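Local coordinates for protein alpha-1,2-mannosidase (Bacteroides thetaiotaomicron, PDB 2WW2) that hydrolyses alpha-mannosides as an inverting, calcium-dependent alpha-mannosidase of glycoside hydrolase family 92 from a human gut symbiont, at residues A590-Y594 and T603-L607. Residues are numbered along the deposited sequence; the frame is centred on the assembly and turned at random.
Sequences AIYLY and TQYHL
Residues 590-594 form a compact turn with helical backbone angles at 590-593, pinned by a hydrogen bond from Leu593 N to Ala590 O (2.9 Å). Residues 603-607 belong to helix 600-613 and carry its regular hydrogen bond from Leu607 N to Thr603 O (3.0 Å). The CA atoms come nearest at Tyr592 and Thr603, 5.4 Å apart.

Thr603 is the main anchor. With chi1 m, Thr603 OG1 donates a hydrogen bond to Ile591 O at 2.8 Å. Thr603 OG1 also lies 3.2 Å from Tyr594 CB, while Thr603 CG2 rests 4.0 Å from Tyr592 CD1. Gln604 points away, and its OE1 is hydrogen-bonded to Ile686 N. His606 points toward the turn. His606 CD2 is 4.0 Å from Tyr594 CE2; the rings are nearly parallel (17°) but offset, with 6.0 Å between centroids and little overlap. Phe551 also meets the His606 ring. Leu607, chi1 t and chi2 m, closes the apolar side. Leu607 CB is 4.1 Å from Ile591 CG2, and Leu607 CD2 is 3.9 Å from Tyr592 CZ.

Ile591, with chi1 m, places its CG2 3.8 Å from Leu607 N. The CB of Tyr592 points away, yet its ring reaches back to the helix, and its hydroxyl is hydrogen-bonded to Ser638. Tyr594 OH is hydrogen-bonded to Asp548 on helix 540-551, which covers part of the turn.

This is a local helix-to-turn contact, in which a threonine hydroxyl near the start of a helix ties down a carbonyl of the preceding loop. It lies buried within the GH92 catalytic domain, whose six-hairpin clan membership is consistent with an (alpha/alpha)6 barrel.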
ATOM      1  N   ALA A 590      12.243   7.172  18.641  1.00 11.93           N
ATOM      2  CA  ALA A 590      13.203   6.730  17.616  1.00 11.44           C
ATOM      3  C   ALA A 590      13.877   7.866  16.842  1.00 10.95           C
ATOM      4  O   ALA A 590      15.047   7.761  16.471  1.00  9.91           O
ATOM      5  CB  ALA A 590      12.558   5.721  16.661  1.00 10.89           C
ATOM      6  N   ILE A 591      13.159   8.955  16.591  1.00 10.79           N
ATOM      7  CA  ILE A 591      13.785  10.077  15.892  1.00 11.66           C
ATOM      8  C   ILE A 591      15.020  10.602  16.623  1.00 11.34           C
ATOM      9  O   ILE A 591      15.945  11.124  15.992  1.00 11.93           O
ATOM     10  CB  ILE A 591      12.809  11.243  15.653  1.00 12.04           C
ATOM     11  CG1 ILE A 591      11.866  10.874  14.524  1.00 14.23           C
ATOM     12  CG2 ILE A 591      13.584  12.485  15.229  1.00 14.30           C
ATOM     13  CD1 ILE A 591      10.883  12.005  14.145  1.00 15.02           C
ATOM     14  N   TYR A 592      15.057  10.430  17.944  1.00 10.52           N
ATOM     15  CA  TYR A 592      16.175  10.948  18.733  1.00 10.03           C
ATOM     16  C   TYR A 592      17.376  10.018  18.708  1.00 10.31           C
ATOM     17  O   TYR A 592      18.430  10.376  19.235  1.00 10.64           O
ATOM     18  CB  TYR A 592      15.760  11.204  20.190  1.00  9.11           C
ATOM     19  CG  TYR A 592      14.870  12.428  20.338  1.00  8.92           C
ATOM     20  CD1 TYR A 592      15.429  13.698  20.498  1.00  8.27           C
ATOM     21  CD2 TYR A 592      13.485  12.315  20.281  1.00  9.63           C
ATOM     22  CE1 TYR A 592      14.632  14.830  20.614  1.00  8.66           C
ATOM     23  CE2 TYR A 592      12.666  13.448  20.383  1.00  8.36           C
ATOM     24  CZ  TYR A 592      13.258  14.702  20.543  1.00  9.87           C
ATOM     25  OH  TYR A 592      12.467  15.830  20.664  1.00  9.47           O
ATOM     26  N   LEU A 593      17.235   8.838  18.112  1.00 10.06           N
ATOM     27  CA  LEU A 593      18.323   7.844  18.174  1.00 10.86           C
ATOM     28  C   LEU A 593      19.555   8.279  17.371  1.00 11.12           C
ATOM     29  O   LEU A 593      20.661   7.834  17.643  1.00 11.40           O
ATOM     30  CB  LEU A 593      17.836   6.452  17.752  1.00 10.93           C
ATOM     31  CG  LEU A 593      16.896   5.759  18.752  1.00 12.22           C
ATOM     32  CD1 LEU A 593      16.292   4.463  18.162  1.00 11.92           C
ATOM     33  CD2 LEU A 593      17.631   5.449  20.027  1.00 12.39           C
ATOM     34  N   TYR A 594      19.376   9.150  16.384  1.00 11.50           N
ATOM     35  CA  TYR A 594      20.542   9.658  15.658  1.00 11.61           C
ATOM     36  C   TYR A 594      21.536  10.357  16.592  1.00 11.63           C
ATOM     37  O   TYR A 594      22.711  10.434  16.262  1.00 12.22           O
ATOM     38  CB  TYR A 594      20.155  10.623  14.563  1.00 11.54           C
ATOM     39  CG  TYR A 594      19.310  10.061  13.426  1.00 12.55           C
ATOM     40  CD1 TYR A 594      19.889   9.322  12.392  1.00 13.52           C
ATOM     41  CD2 TYR A 594      17.955  10.343  13.347  1.00 12.85           C
ATOM     42  CE1 TYR A 594      19.126   8.859  11.324  1.00 12.68           C
ATOM     43  CE2 TYR A 594      17.170   9.870  12.286  1.00 13.87           C
ATOM     44  CZ  TYR A 594      17.762   9.133  11.285  1.00 15.68           C
ATOM     45  OH  TYR A 594      16.988   8.683  10.234  1.00 15.26           O
ATOM     46  N   THR A 603      18.268  13.921  13.437  1.00 11.66           N
ATOM     47  CA  THR A 603      17.295  14.137  14.502  1.00 11.43           C
ATOM     48  C   THR A 603      16.679  15.518  14.343  1.00 11.91           C
ATOM     49  O   THR A 603      15.459  15.666  14.352  1.00 12.55           O
ATOM     50  CB  THR A 603      17.974  14.029  15.904  1.00 11.95           C
ATOM     51  OG1 THR A 603      18.272  12.656  16.182  1.00 12.18           O
ATOM     52  CG2 THR A 603      17.054  14.566  16.992  1.00 12.16           C
ATOM     53  N   GLN A 604      17.531  16.518  14.131  1.00 11.46           N
ATOM     54  CA  GLN A 604      17.080  17.893  14.029  1.00 11.39           C
ATOM     55  C   GLN A 604      16.127  18.072  12.837  1.00 12.15           C
ATOM     56  O   GLN A 604      15.059  18.690  12.966  1.00 11.92           O
ATOM     57  CB  GLN A 604      18.286  18.824  13.897  1.00 11.35           C
ATOM     58  CG  GLN A 604      19.126  18.926  15.176  1.00  9.87           C
ATOM     59  CD  GLN A 604      20.598  19.258  14.905  1.00 10.35           C
ATOM     60  OE1 GLN A 604      20.952  19.860  13.878  1.00  9.09           O
ATOM     61  NE2 GLN A 604      21.465  18.863  15.834  1.00  9.53           N
ATOM     62  N   TYR A 605      16.505  17.530  11.681  1.00 12.26           N
ATOM     63  CA  TYR A 605      15.671  17.675  10.487  1.00 12.89           C
ATOM     64  C   TYR A 605      14.318  16.985  10.650  1.00 13.13           C
ATOM     65  O   TYR A 605      13.273  17.607  10.444  1.00 13.30           O
ATOM     66  CB  TYR A 605      16.364  17.133   9.231  1.00 13.41           C
ATOM     67  CG  TYR A 605      15.437  17.137   8.045  1.00 15.26           C
ATOM     68  CD1 TYR A 605      15.200  18.309   7.331  1.00 17.26           C
ATOM     69  CD2 TYR A 605      14.750  15.990   7.679  1.00 18.22           C
ATOM     70  CE1 TYR A 605      14.326  18.328   6.246  1.00 21.89           C
ATOM     71  CE2 TYR A 605      13.866  15.996   6.605  1.00 21.53           C
ATOM     72  CZ  TYR A 605      13.660  17.163   5.896  1.00 23.33           C
ATOM     73  OH  TYR A 605      12.783  17.155   4.833  1.00 27.27           O
ATOM     74  N   HIS A 606      14.343  15.702  10.996  1.00 12.76           N
ATOM     75  CA  HIS A 606      13.125  14.895  11.049  1.00 13.63           C
ATOM     76  C   HIS A 606      12.160  15.324  12.141  1.00 13.37           C
ATOM     77  O   HIS A 606      10.944  15.336  11.945  1.00 13.54           O
ATOM     78  CB  HIS A 606      13.460  13.415  11.201  1.00 13.75           C
ATOM     79  CG  HIS A 606      14.071  12.822   9.970  1.00 16.63           C
ATOM     80  ND1 HIS A 606      13.392  12.737   8.774  1.00 16.91           N
ATOM     81  CD2 HIS A 606      15.302  12.298   9.744  1.00 16.79           C
ATOM     82  CE1 HIS A 606      14.177  12.185   7.864  1.00 18.28           C
ATOM     83  NE2 HIS A 606      15.341  11.909   8.428  1.00 17.62           N
ATOM     84  N   LEU A 607      12.705  15.672  13.294  1.00 12.58           N
ATOM     85  CA  LEU A 607      11.901  16.177  14.383  1.00 12.92           C
ATOM     86  C   LEU A 607      11.142  17.437  13.944  1.00 12.22           C
ATOM     87  O   LEU A 607       9.918  17.546  14.111  1.00 11.07           O
ATOM     88  CB  LEU A 607      12.845  16.491  15.543  1.00 13.79           C
ATOM     89  CG  LEU A 607      12.265  16.759  16.913  1.00 17.37           C
ATOM     90  CD1 LEU A 607      11.639  18.140  16.871  1.00 18.93           C
ATOM     91  CD2 LEU A 607      11.261  15.659  17.322  1.00 18.36           C
TER